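Local coordinates for protein cyclin homolog (Herpesvirus saimiri, PDB 2F2C) that is a viral D-type cyclin that may contribute to cell transformation and rapid T-cell proliferation in latent infection, at residues Pro195-Ala200 with Thr232-Thr237; Ile157-Ala162 with Ser226-Ser231; Leu203-Glu208 with Asp240-Ala245. One frame throughout, in Å; residues are numbered along the deposited sequence.

Following the chain from the N terminus, the all-helical viral-cyclin region is tied together three times. Contact 2 starts on helix 156-162 and closes a long loop at the end of helix 218-228. Helix 195-208 lies inside that loop and starts the other two contacts, both completed on helix 232-247: contact 1 from its first turns, contact 3 from its last ones. All three loops cross in pairs: 195-200 and 203-208 precede 226-231 while 232-237 and 240-245 follow it, and 203-208 precedes 232-237 while 240-245 follows it. A200 on L228 and L197 on F230 join contacts 1 and 2; V235 on L204 joins contacts 1 and 3; L159 on L203 joins contacts 2 and 3.

Contact 1: residues Pro195-Ala200 with Thr232-Thr237; sequences PGLICA and TNTVRT
L197 meets T234 and V235 where the start of helix 195-208 faces the start of helix 232-247, a helix-helix packing within the all-helical cyclin fold. The two methyls of L197 divide the work. CD1 comes to the hydroxyl of T234, 4.0 Å from OG1, the two side chains crossing at about a right angle; no hydrogen bond is involved. CD2 turns instead to V235 and lies 4.3 Å from its CG2, a purely apolar touch. The leucine CG stands beside its own backbone N (chi1 -81°), and from there the fork brings both methyls closer to the opposite helix than the CB direction alone would. A200, one turn further on, points its CB at the same helix but stays 5.3 Å from V235 CG1, beyond close contact. L197 and V235 are buried while T234 is partly exposed, and the pair of segments hides about 119 Å² in all. Around this first shell, F230, in the loop before helix 232-247, packs on L197, L224 and L228 of helix 218-228 cover A200, and C199 turns to L156 and L159 of helix 156-162. Hydrogen bonds mark both helix starts: the backbone N of G196 is bonded to E31 OE1, and the N-cap S231 accepts the backbone N of T234 at its OG.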
# COMPACT_ATOMS: atom_id res chain seq x y z
N PRO A 195 4.89 14.26 -10.69
CA PRO A 195 5.79 13.47 -9.85
C PRO A 195 6.88 12.77 -10.65
O PRO A 195 8.04 12.76 -10.25
CB PRO A 195 4.87 12.47 -9.16
CG PRO A 195 3.48 12.92 -9.44
CD PRO A 195 3.48 14.06 -10.35
N GLY A 196 6.52 12.20 -11.79
CA GLY A 196 7.48 11.47 -12.61
C GLY A 196 8.59 12.39 -13.09
O GLY A 196 9.74 11.98 -13.14
N LEU A 197 8.25 13.63 -13.44
CA LEU A 197 9.27 14.58 -13.84
C LEU A 197 10.19 14.99 -12.69
O LEU A 197 11.42 14.92 -12.83
CB LEU A 197 8.65 15.81 -14.52
CG LEU A 197 8.29 15.62 -15.99
CD1 LEU A 197 7.54 16.83 -16.53
CD2 LEU A 197 9.53 15.29 -16.84
N ILE A 198 9.61 15.39 -11.55
CA ILE A 198 10.41 15.66 -10.35
C ILE A 198 11.43 14.53 -10.14
O ILE A 198 12.63 14.79 -9.98
CB ILE A 198 9.52 15.78 -9.12
CG1 ILE A 198 8.47 16.87 -9.28
CG2 ILE A 198 10.37 16.00 -7.87
CD1 ILE A 198 7.32 16.73 -8.28
N CYS A 199 10.95 13.29 -10.18
CA CYS A 199 11.79 12.11 -9.99
C CYS A 199 12.89 11.98 -11.03
O CYS A 199 14.03 11.87 -10.67
CB CYS A 199 10.98 10.84 -10.02
SG CYS A 199 12.05 9.43 -9.63
N ALA A 200 12.52 11.94 -12.31
CA ALA A 200 13.48 12.02 -13.40
C ALA A 200 14.61 13.01 -13.11
O ALA A 200 15.79 12.69 -13.24
CB ALA A 200 12.77 12.41 -14.73
N THR A 232 12.47 16.07 -24.74
CA THR A 232 13.83 16.27 -24.24
C THR A 232 14.04 17.63 -23.57
O THR A 232 14.73 17.70 -22.57
CB THR A 232 14.90 16.03 -25.32
OG1 THR A 232 14.48 16.62 -26.56
CG2 THR A 232 15.04 14.56 -25.63
N ASN A 233 13.46 18.70 -24.09
CA ASN A 233 13.67 20.00 -23.43
C ASN A 233 13.04 20.08 -22.06
O ASN A 233 13.69 20.49 -21.10
CB ASN A 233 13.21 21.16 -24.30
CG ASN A 233 14.04 21.32 -25.53
OD1 ASN A 233 14.84 22.26 -25.64
ND2 ASN A 233 13.89 20.39 -26.48
N THR A 234 11.78 19.67 -21.95
CA THR A 234 11.12 19.69 -20.64
C THR A 234 11.74 18.72 -19.61
O THR A 234 11.48 18.87 -18.41
CB THR A 234 9.57 19.59 -20.76
OG1 THR A 234 9.04 18.75 -19.71
CG2 THR A 234 9.19 18.84 -21.98
N VAL A 235 12.57 17.77 -20.05
CA VAL A 235 13.36 16.95 -19.10
C VAL A 235 14.60 17.70 -18.61
O VAL A 235 14.85 17.81 -17.41
CB VAL A 235 13.79 15.59 -19.69
CG1 VAL A 235 14.85 14.95 -18.83
CG2 VAL A 235 12.61 14.67 -19.78
N ARG A 236 15.36 18.23 -19.56
CA ARG A 236 16.52 19.02 -19.25
C ARG A 236 16.20 20.18 -18.30
O ARG A 236 16.95 20.42 -17.37
CB ARG A 236 17.15 19.50 -20.55
CG ARG A 236 18.53 20.10 -20.42
CD ARG A 236 19.48 19.73 -21.57
NE ARG A 236 18.87 19.89 -22.89
CZ ARG A 236 19.17 19.15 -23.95
NH1 ARG A 236 20.08 18.17 -23.87
NH2 ARG A 236 18.57 19.38 -25.11
N THR A 237 15.08 20.88 -18.52
CA THR A 237 14.63 21.96 -17.60
C THR A 237 14.28 21.46 -16.19
O THR A 237 14.53 22.16 -15.21
CB THR A 237 13.40 22.70 -18.19
OG1 THR A 237 13.81 23.50 -19.29
CG2 THR A 237 12.84 23.73 -17.21

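Contact 2: residues Ile157-Ala162 with Ser226-Ser231; sequences IPLCNA and SILNFS
I227 is the residue of 226-231 that faces helix 156-162 most directly, and it uses two different branches. Its CG2 methyl lies 3.9 Å from L159 CD2, the two side chains running antiparallel alongside each other. Its other branch, with CG1 beside the backbone N (chi1 -61°), carries CD1 to A162, 4.1 Å from that residue's CB. Next comes L228, whose fork swings nearer than its CB direction suggests and sets CD2 4.1 Å from L159 CD2, crossing the other leucine at about a right angle. L159 CD2 is thus shared by I227 and L228. The contact is wholly apolar and buries about 160 Å²; L159 and L228 are buried, I227 and A162 partly exposed. With N229 the chain turns out of helical conformation at positive phi (78°) and leaves helix 156-162 behind. F230 follows, its carbonyl O accepting a hydrogen bond from S225 OG. As packing within the cyclin fold, the contact joins the middle and end of helix 156-162 to the last turn of helix 218-228. L159 also rests on L203 of helix 195-208, I227 on L24 of helix 21-31, and another protein chain packs against I157 and P158.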
# COMPACT_ATOMS: atom_id res chain seq x y z
N ILE A 157 12.71 3.70 -8.56
CA ILE A 157 13.19 2.39 -8.93
C ILE A 157 12.70 1.94 -10.30
O ILE A 157 13.52 1.47 -11.11
CB ILE A 157 12.92 1.35 -7.81
CG1 ILE A 157 13.65 1.76 -6.52
CG2 ILE A 157 13.32 -0.07 -8.26
CD1 ILE A 157 15.16 1.52 -6.56
N PRO A 158 11.38 2.03 -10.57
CA PRO A 158 10.87 1.78 -11.92
C PRO A 158 11.63 2.53 -13.03
O PRO A 158 11.86 1.97 -14.11
CB PRO A 158 9.42 2.25 -11.83
CG PRO A 158 9.05 1.93 -10.46
CD PRO A 158 10.28 2.25 -9.62
N LEU A 159 12.04 3.77 -12.77
CA LEU A 159 12.84 4.50 -13.76
C LEU A 159 14.22 3.87 -13.93
O LEU A 159 14.64 3.65 -15.08
CB LEU A 159 12.96 6.00 -13.45
CG LEU A 159 11.67 6.81 -13.59
CD1 LEU A 159 11.95 8.27 -13.36
CD2 LEU A 159 11.05 6.57 -14.95
N CYS A 160 14.88 3.58 -12.81
CA CYS A 160 16.18 2.87 -12.81
C CYS A 160 16.16 1.57 -13.61
O CYS A 160 17.06 1.32 -14.41
CB CYS A 160 16.65 2.55 -11.39
SG CYS A 160 17.17 3.98 -10.45
N ASN A 161 15.14 0.74 -13.37
CA ASN A 161 14.97 -0.50 -14.10
C ASN A 161 14.74 -0.28 -15.59
O ASN A 161 15.38 -0.93 -16.42
CB ASN A 161 13.81 -1.32 -13.52
CG ASN A 161 13.57 -2.59 -14.29
OD1 ASN A 161 14.31 -3.57 -14.14
ND2 ASN A 161 12.56 -2.59 -15.13
N ALA A 162 13.85 0.65 -15.94
CA ALA A 162 13.60 0.97 -17.34
C ALA A 162 14.81 1.57 -18.09
O ALA A 162 15.01 1.29 -19.28
CB ALA A 162 12.38 1.85 -17.45
N SER A 226 11.58 9.35 -23.65
CA SER A 226 10.73 8.30 -24.21
C SER A 226 9.96 7.53 -23.15
O SER A 226 8.80 7.21 -23.35
CB SER A 226 11.56 7.34 -25.06
OG SER A 226 12.65 8.02 -25.65
N ILE A 227 10.60 7.20 -22.03
CA ILE A 227 9.91 6.51 -20.93
C ILE A 227 8.72 7.34 -20.42
O ILE A 227 7.61 6.85 -20.36
CB ILE A 227 10.88 6.23 -19.77
CG1 ILE A 227 12.03 5.32 -20.22
CG2 ILE A 227 10.14 5.64 -18.59
CD1 ILE A 227 11.56 4.02 -20.81
N LEU A 228 8.98 8.59 -20.07
CA LEU A 228 7.97 9.44 -19.45
C LEU A 228 6.99 10.00 -20.47
O LEU A 228 5.81 10.19 -20.13
CB LEU A 228 8.63 10.56 -18.64
CG LEU A 228 9.49 10.01 -17.48
CD1 LEU A 228 10.41 11.05 -16.96
CD2 LEU A 228 8.61 9.49 -16.37
N ASN A 229 7.45 10.20 -21.71
CA ASN A 229 6.67 10.77 -22.80
C ASN A 229 6.57 12.29 -22.67
O ASN A 229 5.53 12.89 -22.94
CB ASN A 229 5.29 10.11 -22.96
CG ASN A 229 4.68 10.31 -24.37
OD1 ASN A 229 5.34 10.83 -25.28
ND2 ASN A 229 3.43 9.93 -24.54
N PHE A 230 7.67 12.93 -22.28
CA PHE A 230 7.75 14.38 -22.37
C PHE A 230 8.81 14.74 -23.40
O PHE A 230 9.48 13.84 -23.89
CB PHE A 230 8.09 14.97 -21.01
CG PHE A 230 6.93 15.02 -20.08
CD1 PHE A 230 5.91 15.98 -20.27
CD2 PHE A 230 6.84 14.11 -19.03
CE1 PHE A 230 4.83 16.04 -19.39
CE2 PHE A 230 5.76 14.13 -18.14
CZ PHE A 230 4.76 15.09 -18.30
N SER A 231 8.97 16.02 -23.75
CA SER A 231 10.05 16.37 -24.69
C SER A 231 11.41 16.43 -24.02
O SER A 231 11.50 16.84 -22.86
CB SER A 231 9.78 17.69 -25.39
OG SER A 231 10.49 18.73 -24.76

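Contact 3: residues Leu203-Glu208 with Asp240-Ala245; sequences LLTTIE and DQVSEA
The later turns of helix 195-208 meet helix 232-247 chiefly through T205, which touches V242 and S243 in a small buried packing of the all-helical cyclin fold. Along 203-208, L203 points its CB away from this partner and packs on A177 of helix 170-184. L204 packs on Y220 and L224 of helix 218-228, and touches helix 232-247 ahead of 240-245, at V235 and K239. T205 follows with its CB pointing toward the other helix, its CA 6.1 Å from that of S243. Its CG2 methyl, anti to the backbone N, lies 3.6 Å from S243 CB and 3.9 Å from S243 OG. Its OG1 stands on the other branch, beside the backbone N (chi1 -44°), and sits 4.1 Å from V242 CG1 across an oblique approach. The polar need of that hydroxyl is met within its own helix by a hydrogen bond to G201 O, which leaves van der Waals packing as the whole of the join, some 102 Å² in area. T206 has its hydroxyl bound to G202 O in the same way, and its side chain packs on A176, A177 and T180 of helix 170-184. E208 lies at the more open end: its OE2 is in a salt bridge with K239 NZ and stays 6.7 Å from the like-charged D240 OD1.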
# COMPACT_ATOMS: atom_id res chain seq x y z
N LEU A 203 17.05 12.22 -10.37
CA LEU A 203 17.90 11.10 -10.69
C LEU A 203 19.05 11.58 -11.54
O LEU A 203 20.21 11.18 -11.35
CB LEU A 203 17.09 10.03 -11.43
CG LEU A 203 17.41 8.56 -11.26
CD1 LEU A 203 17.63 8.18 -9.80
CD2 LEU A 203 16.26 7.75 -11.81
N LEU A 204 18.73 12.47 -12.48
CA LEU A 204 19.74 13.03 -13.35
C LEU A 204 20.75 13.83 -12.55
O LEU A 204 21.95 13.68 -12.77
CB LEU A 204 19.11 13.89 -14.44
CG LEU A 204 18.33 13.14 -15.51
CD1 LEU A 204 17.38 14.09 -16.23
CD2 LEU A 204 19.24 12.42 -16.49
N THR A 205 20.26 14.66 -11.63
CA THR A 205 21.11 15.47 -10.75
C THR A 205 22.10 14.58 -10.03
O THR A 205 23.31 14.86 -10.02
CB THR A 205 20.25 16.17 -9.70
OG1 THR A 205 19.08 16.72 -10.32
CG2 THR A 205 20.98 17.38 -9.11
N THR A 206 21.57 13.51 -9.43
CA THR A 206 22.35 12.57 -8.67
C THR A 206 23.44 11.92 -9.54
O THR A 206 24.63 12.04 -9.23
CB THR A 206 21.41 11.51 -8.06
OG1 THR A 206 20.56 12.15 -7.10
CG2 THR A 206 22.18 10.47 -7.26
N ILE A 207 23.02 11.29 -10.63
CA ILE A 207 23.95 10.67 -11.60
C ILE A 207 25.11 11.60 -12.03
O ILE A 207 26.25 11.15 -12.20
CB ILE A 207 23.18 10.14 -12.84
CG1 ILE A 207 22.30 8.95 -12.46
CG2 ILE A 207 24.13 9.71 -13.94
CD1 ILE A 207 21.26 8.63 -13.52
N GLU A 208 24.82 12.88 -12.20
CA GLU A 208 25.83 13.89 -12.47
C GLU A 208 26.85 14.07 -11.32
O GLU A 208 28.00 13.63 -11.45
CB GLU A 208 25.15 15.21 -12.82
CG GLU A 208 26.05 16.28 -13.43
CD GLU A 208 25.39 17.64 -13.40
OE1 GLU A 208 25.79 18.52 -14.19
OE2 GLU A 208 24.47 17.83 -12.58
N ASP A 240 17.46 20.75 -14.22
CA ASP A 240 17.97 22.01 -13.68
C ASP A 240 17.10 22.63 -12.57
O ASP A 240 17.62 23.30 -11.69
CB ASP A 240 18.23 23.03 -14.80
CG ASP A 240 19.32 22.56 -15.78
OD1 ASP A 240 19.73 21.38 -15.74
OD2 ASP A 240 19.82 23.32 -16.63
N GLN A 241 15.79 22.39 -12.61
CA GLN A 241 14.91 22.96 -11.60
C GLN A 241 15.06 22.27 -10.25
O GLN A 241 15.12 22.96 -9.22
CB GLN A 241 13.46 22.89 -12.05
CG GLN A 241 13.03 24.13 -12.78
CD GLN A 241 11.67 23.95 -13.40
OE1 GLN A 241 11.48 23.05 -14.22
NE2 GLN A 241 10.71 24.80 -13.01
N VAL A 242 15.13 20.94 -10.27
CA VAL A 242 15.31 20.15 -9.07
C VAL A 242 16.66 20.51 -8.44
O VAL A 242 16.73 20.88 -7.27
CB VAL A 242 15.24 18.61 -9.36
CG1 VAL A 242 15.79 17.83 -8.17
CG2 VAL A 242 13.82 18.15 -9.71
N SER A 243 17.72 20.42 -9.24
CA SER A 243 19.05 20.82 -8.81
C SER A 243 19.09 22.20 -8.12
O SER A 243 19.71 22.35 -7.07
CB SER A 243 20.00 20.78 -10.00
OG SER A 243 21.28 21.21 -9.61
N GLU A 244 18.41 23.19 -8.69
CA GLU A 244 18.37 24.53 -8.09
C GLU A 244 17.55 24.54 -6.80
O GLU A 244 17.96 25.11 -5.80
CB GLU A 244 17.82 25.56 -9.07
CG GLU A 244 18.41 25.47 -10.47
CD GLU A 244 19.69 26.27 -10.65
OE1 GLU A 244 20.38 26.54 -9.64
OE2 GLU A 244 19.99 26.64 -11.83
N ALA A 245 16.38 23.92 -6.84
CA ALA A 245 15.54 23.79 -5.64
C ALA A 245 16.32 23.18 -4.46
O ALA A 245 16.24 23.68 -3.32
CB ALA A 245 14.30 22.97 -5.96